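Long-range contacts in methylmalonyl-CoA epimerase, mitochondrial (Homo sapiens, PDB 3RMU), which interconverts the (R) and (S) forms of methylmalonyl-CoA in mitochondrial propionyl-CoA metabolism, using a bound divalent metal ion: residues N7-A12 with G76-I81; G41-F46 with H58-D63; V116-P121 with L128-Q133. All coordinates share one frame; numbering follows the deposited sequence.

Interaction 1 (N7-A12 with G76-I81). With CO (cobalt (II) ion), chain E.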
loop_
_atom_site.group_PDB
_atom_site.type_symbol
_atom_site.label_atom_id
_atom_site.label_comp_id
_atom_site.label_asym_id
_atom_site.label_seq_id
_atom_site.Cartn_x
_atom_site.Cartn_y
_atom_site.Cartn_z
ATOM N N ASN A 7 -9.825 2.898 -0.059
ATOM C CA ASN A 7 -9.951 4.142 -0.797
ATOM C C ASN A 7 -8.644 4.493 -1.547
ATOM O O ASN A 7 -8.673 4.770 -2.721
ATOM C CB ASN A 7 -10.401 5.242 0.155
ATOM C CG ASN A 7 -10.570 6.554 -0.520
ATOM O OD1 ASN A 7 -9.602 7.246 -0.845
ATOM N ND2 ASN A 7 -11.828 6.925 -0.744
ATOM N N HIS A 8 -7.497 4.441 -0.886
ATOM C CA HIS A 8 -6.229 4.690 -1.561
ATOM C C HIS A 8 -5.066 4.054 -0.841
ATOM O O HIS A 8 -5.171 3.739 0.363
ATOM C CB HIS A 8 -5.953 6.217 -1.751
ATOM C CG HIS A 8 -5.944 7.061 -0.496
ATOM N ND1 HIS A 8 -7.061 7.718 -0.039
ATOM C CD2 HIS A 8 -4.910 7.504 0.286
ATOM C CE1 HIS A 8 -6.742 8.447 1.025
ATOM N NE2 HIS A 8 -5.441 8.317 1.255
ATOM N N VAL A 9 -3.986 3.858 -1.594
ATOM C CA VAL A 9 -2.673 3.590 -1.027
ATOM C C VAL A 9 -1.915 4.858 -1.296
ATOM O O VAL A 9 -1.917 5.325 -2.429
ATOM C CB VAL A 9 -1.980 2.381 -1.658
ATOM C CG1 VAL A 9 -0.545 2.273 -1.136
ATOM C CG2 VAL A 9 -2.702 1.154 -1.296
ATOM N N ALA A 10 -1.290 5.448 -0.278
ATOM C CA ALA A 10 -0.555 6.727 -0.429
ATOM C C ALA A 10 0.943 6.401 -0.525
ATOM O O ALA A 10 1.466 5.674 0.307
ATOM C CB ALA A 10 -0.711 7.641 0.809
ATOM N N ILE A 11 1.584 6.952 -1.538
ATOM C CA ILE A 11 3.041 6.801 -1.758
ATOM C C ILE A 11 3.668 8.174 -1.719
ATOM O O ILE A 11 3.243 9.058 -2.464
ATOM C CB ILE A 11 3.368 6.159 -3.162
ATOM C CG1 ILE A 11 2.562 4.896 -3.445
ATOM C CG2 ILE A 11 4.914 5.935 -3.317
ATOM C CD1 ILE A 11 2.657 3.807 -2.480
ATOM N N ALA A 12 4.671 8.372 -0.843
ATOM C CA ALA A 12 5.454 9.573 -0.819
ATOM C C ALA A 12 6.568 9.461 -1.858
ATOM O O ALA A 12 7.233 8.429 -1.970
ATOM C CB ALA A 12 6.043 9.789 0.570
ATOM N N GLY A 76 11.583 7.673 -1.639
ATOM C CA GLY A 76 10.159 7.702 -1.384
ATOM C C GLY A 76 9.705 6.346 -0.855
ATOM O O GLY A 76 10.523 5.462 -0.689
ATOM N N GLY A 77 8.407 6.182 -0.613
ATOM C CA GLY A 77 7.892 4.926 -0.054
ATOM C C GLY A 77 6.407 4.938 0.238
ATOM O O GLY A 77 5.773 5.983 0.295
ATOM N N MET A 78 5.849 3.747 0.444
ATOM C CA MET A 78 4.467 3.607 0.843
ATOM C C MET A 78 4.330 4.303 2.199
ATOM O O MET A 78 5.091 4.036 3.132
ATOM C CB MET A 78 4.059 2.112 0.901
ATOM C CG MET A 78 4.302 1.360 -0.470
ATOM S SD MET A 78 4.313 -0.461 -0.454
ATOM C CE MET A 78 2.550 -0.653 -0.113
ATOM N N HIS A 79 3.400 5.232 2.275
ATOM C CA HIS A 79 3.245 6.073 3.456
ATOM C C HIS A 79 2.017 5.637 4.286
ATOM O O HIS A 79 2.115 5.541 5.504
ATOM C CB HIS A 79 3.148 7.545 3.069
ATOM C CG HIS A 79 3.069 8.453 4.245
ATOM N ND1 HIS A 79 1.885 8.961 4.725
ATOM C CD2 HIS A 79 4.045 8.951 5.046
ATOM C CE1 HIS A 79 2.122 9.691 5.797
ATOM N NE2 HIS A 79 3.428 9.707 6.009
ATOM N N HIS A 80 0.848 5.418 3.666
ATOM C CA HIS A 80 -0.325 4.953 4.436
ATOM C C HIS A 80 -1.305 4.211 3.541
ATOM O O HIS A 80 -1.213 4.305 2.323
ATOM C CB HIS A 80 -1.050 6.082 5.226
ATOM C CG HIS A 80 -1.706 7.168 4.408
ATOM N ND1 HIS A 80 -1.055 8.333 4.066
ATOM C CD2 HIS A 80 -2.982 7.303 3.938
ATOM C CE1 HIS A 80 -1.886 9.122 3.404
ATOM N NE2 HIS A 80 -3.064 8.531 3.312
ATOM N N ILE A 81 -2.246 3.510 4.153
ATOM C CA ILE A 81 -3.421 3.000 3.430
ATOM C C ILE A 81 -4.646 3.691 3.989
ATOM O O ILE A 81 -4.702 4.010 5.185
ATOM C CB ILE A 81 -3.528 1.484 3.549
ATOM C CG1 ILE A 81 -3.538 1.015 5.025
ATOM C CG2 ILE A 81 -2.335 0.813 2.802
ATOM C CD1 ILE A 81 -3.847 -0.502 5.202
HETATM CO CO CO E . -4.599 9.525 2.618
HETATM O O HOH W 1 -4.275 11.637 3.534
HETATM O O HOH W 2 -5.826 11.415 1.910
HETATM O O HOH W 3 -3.278 10.517 0.970
#
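Two histidines, one from each strand, bind the cobalt. H8 and H80 each carry CG in the crowded position between backbone N and carbonyl carbon (chi1 57° and 65°), and each reaches the cobalt through NE2, at 2.0 Å from H8 NE2 and equally from H80 NE2. The rings meet rim to rim with planes 76° apart, so neither covers the other's face. Three waters and E130 OE1 complete six ligands. Second-shell hydrogen bonds fix how both rings turn: H8 ND1 donates to a lone pair of N7 OD1 at 2.7 Å, while H80 ND1 gives a straight, in-plane bond to H79 ND1 at 3.1 Å.

Backbone bonds join the two central antiparallel strands of this vicinal oxygen chelate fold, in which paired modules bring their sheets together around a metal. A10 N donates to H80 O at 2.8 Å, but A10 O receives both H79 N and, weakly, H80 N, a classic beta bulge that shifts the register by one. Beyond it A12 and G77 bond reciprocally, N to O.

A10 CB makes a CH-pi contact with the H80 ring, displaced toward its rim, 3.4 Å from the centroid. On the face carrying V9, I11, M78 and I81, I11 CD1 lies alongside M78 CG at 3.6 Å; here V9 and M78 also pack against V9 and M78 of the second subunit.

Interaction 2 (G41-F46 with H58-D63). Unlike the reference sequence in segment 58-63: L62 (reference Arg).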
loop_
_atom_site.group_PDB
_atom_site.type_symbol
_atom_site.label_atom_id
_atom_site.label_comp_id
_atom_site.label_asym_id
_atom_site.label_seq_id
_atom_site.Cartn_x
_atom_site.Cartn_y
_atom_site.Cartn_z
ATOM N N GLY A 41 -0.675 20.367 3.303
ATOM C CA GLY A 41 0.783 20.433 3.153
ATOM C C GLY A 41 1.384 19.452 2.173
ATOM O O GLY A 41 2.551 19.075 2.304
ATOM N N VAL A 42 0.600 19.018 1.174
ATOM C CA VAL A 42 1.125 18.148 0.148
ATOM C C VAL A 42 0.546 18.534 -1.198
ATOM O O VAL A 42 -0.453 19.273 -1.268
ATOM C CB VAL A 42 0.796 16.666 0.405
ATOM C CG1 VAL A 42 1.436 16.162 1.716
ATOM C CG2 VAL A 42 -0.710 16.462 0.410
ATOM N N SER A 43 1.212 18.070 -2.232
ATOM C CA SER A 43 0.667 17.992 -3.609
ATOM C C SER A 43 0.364 16.528 -3.926
ATOM O O SER A 43 1.076 15.638 -3.503
ATOM C CB SER A 43 1.670 18.560 -4.632
ATOM O OG SER A 43 1.819 19.988 -4.497
ATOM N N VAL A 44 -0.709 16.258 -4.676
ATOM C CA VAL A 44 -1.098 14.861 -4.944
ATOM C C VAL A 44 -1.280 14.598 -6.438
ATOM O O VAL A 44 -1.830 15.456 -7.164
ATOM C CB VAL A 44 -2.414 14.479 -4.199
ATOM C CG1 VAL A 44 -3.540 15.456 -4.545
ATOM C CG2 VAL A 44 -2.826 12.974 -4.489
ATOM N N VAL A 45 -0.852 13.426 -6.899
ATOM C CA VAL A 45 -1.349 12.909 -8.185
ATOM C C VAL A 45 -2.093 11.607 -7.856
ATOM O O VAL A 45 -1.635 10.767 -7.075
ATOM C CB VAL A 45 -0.207 12.675 -9.232
ATOM C CG1 VAL A 45 -0.584 11.650 -10.325
ATOM C CG2 VAL A 45 0.314 13.984 -9.877
ATOM N N PHE A 46 -3.265 11.465 -8.461
ATOM C CA PHE A 46 -4.105 10.288 -8.322
ATOM C C PHE A 46 -3.845 9.334 -9.474
ATOM O O PHE A 46 -3.921 9.739 -10.632
ATOM C CB PHE A 46 -5.590 10.716 -8.351
ATOM C CG PHE A 46 -5.959 11.633 -7.253
ATOM C CD1 PHE A 46 -6.235 11.128 -5.977
ATOM C CD2 PHE A 46 -5.973 13.017 -7.449
ATOM C CE1 PHE A 46 -6.553 12.001 -4.908
ATOM C CE2 PHE A 46 -6.278 13.880 -6.399
ATOM C CZ PHE A 46 -6.561 13.366 -5.113
ATOM N N HIS A 58 3.757 14.606 -2.539
ATOM C CA HIS A 58 5.016 15.341 -2.351
ATOM C C HIS A 58 4.768 16.566 -1.473
ATOM O O HIS A 58 3.716 17.196 -1.586
ATOM C CB HIS A 58 5.601 15.753 -3.704
ATOM C CG HIS A 58 6.967 16.343 -3.597
ATOM N ND1 HIS A 58 8.098 15.571 -3.432
ATOM C CD2 HIS A 58 7.381 17.629 -3.585
ATOM C CE1 HIS A 58 9.153 16.361 -3.343
ATOM N NE2 HIS A 58 8.746 17.614 -3.444
ATOM N N PRO A 59 5.716 16.901 -0.573
ATOM C CA PRO A 59 5.557 18.053 0.304
ATOM C C PRO A 59 5.218 19.341 -0.417
ATOM O O PRO A 59 5.746 19.624 -1.511
ATOM C CB PRO A 59 6.941 18.203 0.966
ATOM C CG PRO A 59 7.501 16.822 0.934
ATOM C CD PRO A 59 7.008 16.230 -0.342
ATOM N N LEU A 60 4.369 20.118 0.235
ATOM C CA LEU A 60 4.030 21.464 -0.206
ATOM C C LEU A 60 4.221 22.347 1.021
ATOM O O LEU A 60 3.422 22.306 1.972
ATOM C CB LEU A 60 2.607 21.492 -0.757
ATOM C CG LEU A 60 2.087 22.772 -1.394
ATOM C CD1 LEU A 60 2.858 23.115 -2.638
ATOM C CD2 LEU A 60 0.604 22.572 -1.716
ATOM N N GLY A 61 5.307 23.127 0.992
ATOM C CA GLY A 61 5.778 23.938 2.118
ATOM C C GLY A 61 6.608 23.177 3.145
ATOM O O GLY A 61 6.788 21.962 3.047
ATOM N N LEU A 62 7.035 23.889 4.184
ATOM C CA LEU A 62 8.139 23.443 5.045
ATOM C C LEU A 62 7.800 22.439 6.136
ATOM O O LEU A 62 8.643 21.615 6.500
ATOM C CB LEU A 62 8.815 24.649 5.698
ATOM C CG LEU A 62 9.443 25.678 4.757
ATOM C CD1 LEU A 62 10.402 26.549 5.550
ATOM C CD2 LEU A 62 10.153 24.995 3.580
ATOM N N ASP A 63 6.593 22.505 6.679
ATOM C CA ASP A 63 6.229 21.604 7.772
ATOM C C ASP A 63 5.239 20.583 7.253
ATOM O O ASP A 63 4.216 20.310 7.876
ATOM C CB ASP A 63 5.680 22.382 8.985
ATOM C CG ASP A 63 4.519 23.300 8.627
ATOM O OD1 ASP A 63 4.490 23.819 7.481
ATOM O OD2 ASP A 63 3.640 23.499 9.495
#
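L60 has CG anti to its backbone N (chi1 -174°), which lays the isobutyl group across the end of the neighbouring strand: CB rests on the V42 backbone and CD2 comes within 3.5 Å of V42 O. S43 turns OG anti to its carbonyl carbon (chi1 -69°), and the hydroxyl oxygen meets L60 CD1 at 3.8 Å, a van der Waals touch between a polar tip and a methyl. V42 directs its CB away from H58-D63, although that carbon still touches H58 O.

The backbone does the joining. S43 and H58 form an antiparallel hydrogen-bonded pair, with S43 N to H58 O at 2.7 Å, nearly along the C=O axis, and H58 N to S43 O at 3.0 Å. V42 and P59 form the non-hydrogen-bonded pair, where proline's missing N-H costs nothing; beyond it L60 N donates to G41 O at 2.9 Å, approaching from above the carbonyl plane rather than along a lone pair. G41 O also accepts S64 OG. G41 and V42 face L37 together in a G1 beta bulge, where the chain enters strand 42-48.

This is the open end of the hairpin formed by strands 42-48 and 53-59, beside helix 16-26, whose L16 touches S43 and H58. H58 ND1 is hydrogen-bonded to V13 O, outside the hairpin. Cohesion here therefore comes chiefly from three main-chain bonds, with L60 adding apolar contact along V42 and S43.

Interaction 3 (V116-P121 with L128-Q133). With CO (cobalt (II) ion), chain E.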
loop_
_atom_site.group_PDB
_atom_site.type_symbol
_atom_site.label_atom_id
_atom_site.label_comp_id
_atom_site.label_asym_id
_atom_site.label_seq_id
_atom_site.Cartn_x
_atom_site.Cartn_y
_atom_site.Cartn_z
ATOM N N VAL A 116 -11.533 12.265 8.818
ATOM C CA VAL A 116 -10.612 11.123 8.889
ATOM C C VAL A 116 -9.955 11.030 10.239
ATOM O O VAL A 116 -9.877 12.004 10.963
ATOM C CB VAL A 116 -9.412 11.232 7.860
ATOM C CG1 VAL A 116 -9.931 11.313 6.412
ATOM C CG2 VAL A 116 -8.570 12.451 8.202
ATOM N N ILE A 117 -9.470 9.837 10.550
ATOM C CA ILE A 117 -8.614 9.586 11.712
ATOM C C ILE A 117 -7.465 8.659 11.293
ATOM O O ILE A 117 -7.600 7.865 10.337
ATOM C CB ILE A 117 -9.425 8.968 12.877
ATOM C CG1 ILE A 117 -8.573 8.834 14.153
ATOM C CG2 ILE A 117 -10.027 7.602 12.505
ATOM C CD1 ILE A 117 -9.314 9.175 15.457
ATOM N N PHE A 118 -6.332 8.756 11.973
ATOM C CA PHE A 118 -5.208 7.887 11.676
ATOM C C PHE A 118 -4.925 6.957 12.868
ATOM O O PHE A 118 -5.031 7.364 14.033
ATOM C CB PHE A 118 -3.965 8.724 11.325
ATOM C CG PHE A 118 -4.023 9.365 9.948
ATOM C CD1 PHE A 118 -3.421 8.748 8.853
ATOM C CD2 PHE A 118 -4.676 10.580 9.752
ATOM C CE1 PHE A 118 -3.440 9.349 7.572
ATOM C CE2 PHE A 118 -4.726 11.180 8.471
ATOM C CZ PHE A 118 -4.104 10.554 7.385
ATOM N N LEU A 119 -4.608 5.702 12.568
ATOM C CA LEU A 119 -4.077 4.735 13.547
ATOM C C LEU A 119 -2.634 4.425 13.186
ATOM O O LEU A 119 -2.323 4.018 12.063
ATOM C CB LEU A 119 -4.846 3.408 13.511
ATOM C CG LEU A 119 -6.358 3.384 13.772
ATOM C CD1 LEU A 119 -7.060 4.487 13.077
ATOM C CD2 LEU A 119 -6.927 2.073 13.287
ATOM N N HIS A 120 -1.746 4.578 14.146
ATOM C CA HIS A 120 -0.337 4.312 13.890
ATOM C C HIS A 120 -0.025 2.810 14.013
ATOM O O HIS A 120 -0.902 2.008 14.383
ATOM C CB HIS A 120 0.506 5.229 14.774
ATOM C CG HIS A 120 0.272 6.681 14.475
ATOM N ND1 HIS A 120 -0.951 7.290 14.677
ATOM C CD2 HIS A 120 1.080 7.629 13.942
ATOM C CE1 HIS A 120 -0.880 8.554 14.300
ATOM N NE2 HIS A 120 0.341 8.786 13.850
ATOM N N PRO A 121 1.189 2.402 13.619
ATOM C CA PRO A 121 1.551 0.980 13.699
ATOM C C PRO A 121 1.826 0.471 15.126
ATOM O O PRO A 121 2.769 -0.285 15.321
ATOM C CB PRO A 121 2.838 0.889 12.842
ATOM C CG PRO A 121 2.974 2.233 12.152
ATOM C CD PRO A 121 2.252 3.214 12.994
ATOM N N LEU A 128 0.714 2.585 8.799
ATOM C CA LEU A 128 -0.149 3.744 9.116
ATOM C C LEU A 128 -1.466 3.630 8.387
ATOM O O LEU A 128 -1.502 3.579 7.155
ATOM C CB LEU A 128 0.544 5.071 8.806
ATOM C CG LEU A 128 -0.296 6.345 8.946
ATOM C CD1 LEU A 128 -0.670 6.626 10.405
ATOM C CD2 LEU A 128 0.479 7.549 8.404
ATOM N N VAL A 129 -2.547 3.594 9.147
ATOM C CA VAL A 129 -3.879 3.408 8.591
ATOM C C VAL A 129 -4.719 4.666 8.797
ATOM O O VAL A 129 -4.849 5.162 9.913
ATOM C CB VAL A 129 -4.596 2.206 9.182
ATOM C CG1 VAL A 129 -6.028 2.109 8.609
ATOM C CG2 VAL A 129 -3.789 0.885 8.947
ATOM N N GLU A 130 -5.266 5.183 7.695
ATOM C CA GLU A 130 -6.195 6.344 7.721
ATOM C C GLU A 130 -7.572 5.728 7.544
ATOM O O GLU A 130 -7.758 4.851 6.699
ATOM C CB GLU A 130 -5.849 7.234 6.529
ATOM C CG GLU A 130 -6.786 8.385 6.215
ATOM C CD GLU A 130 -6.358 9.219 4.991
ATOM O OE1 GLU A 130 -5.536 8.837 4.067
ATOM O OE2 GLU A 130 -6.876 10.373 4.991
ATOM N N LEU A 131 -8.501 6.094 8.399
ATOM C CA LEU A 131 -9.907 5.690 8.279
ATOM C C LEU A 131 -10.700 6.912 7.859
ATOM O O LEU A 131 -10.546 7.991 8.424
ATOM C CB LEU A 131 -10.468 5.151 9.586
ATOM C CG LEU A 131 -9.821 3.852 10.105
ATOM C CD1 LEU A 131 -10.403 3.451 11.465
ATOM C CD2 LEU A 131 -9.982 2.730 9.059
ATOM N N GLU A 132 -11.559 6.729 6.862
ATOM C CA GLU A 132 -12.258 7.859 6.272
ATOM C C GLU A 132 -13.700 7.534 6.107
ATOM O O GLU A 132 -14.075 6.445 5.694
ATOM C CB GLU A 132 -11.613 8.251 4.922
ATOM C CG GLU A 132 -12.375 9.378 4.203
ATOM C CD GLU A 132 -11.666 9.897 2.947
ATOM O OE1 GLU A 132 -10.820 10.814 3.036
ATOM O OE2 GLU A 132 -11.962 9.392 1.862
ATOM N N GLN A 133 -14.530 8.499 6.456
ATOM C CA GLN A 133 -15.949 8.355 6.365
ATOM C C GLN A 133 -16.370 8.033 4.931
ATOM O O GLN A 133 -16.034 8.782 4.018
ATOM C CB GLN A 133 -16.574 9.689 6.820
ATOM C CG GLN A 133 -18.049 9.776 6.654
ATOM C CD GLN A 133 -18.780 8.930 7.635
ATOM O OE1 GLN A 133 -18.928 9.298 8.806
ATOM N NE2 GLN A 133 -19.278 7.799 7.168
HETATM CO CO CO E . -4.599 9.525 2.618
HETATM O O HOH W 1 -4.275 11.637 3.534
HETATM O O HOH W 2 -5.826 11.415 1.910
HETATM O O HOH W 3 -3.278 10.517 0.970
#
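The beta hairpin of strands 115-119 and 129-133 contributes two neighbouring strands to the metal-binding sheet of this vicinal oxygen chelate fold, and E130 supplies its carboxylate ligand. E130, with CG anti to the backbone N (chi1 171°), is extended beyond CG, so OE1 reaches the cobalt at 1.9 Å. OE2 accepts weak bonds from two of the metal's waters. F118, whose CG is anti to its carbonyl carbon (chi1 -74°), lies alongside that chain: E130 CG sits over the ring face, 4.0 Å from the centroid, and the ring and carboxylate planes are 21° apart. The F118 ring also meets H80 edge-to-face.

On the other face, the L119 and L131 side chains cross obliquely, CD1 to CD1 at 3.9 Å, while I117 packs by CG2 against L131 CB and also touches I88 and V92 of helix 88-97. Four main-chain bonds, I117 with L131 and L119 with V129, hold this register.

V116 CG1 rests against E130 OE2 and E132 OE1; the E132 carboxylate is held by H112 ND1 through OE2. At the turn end, L128 CD1 touches F118 CD1 and makes a CH-pi contact over the H120 ring face, 4.1 Å from its centroid and almost on the normal.

In the fold
The cobalt ties interaction 1 to interaction 3: H8 and H80 come from interaction 1 and E130 from interaction 3, with E130 OE1 2.6 Å from H80 NE2 and 2.9 Å from H8 NE2. Their strands 77-85 and 129-133 are neighbours in the sheet, joined by probable hydrogen bonds between I81 O and E130 N (2.8 Å) and between I81 N and L128 O (3.1 Å). Interaction 2 is nested in the chain between the two halves of interaction 1. It stands off the metal, the nearest atom of the V42 side chain about 8 Å from the cobalt, and its centre is about 18 Å from that of interaction 3, across the middle of the chain.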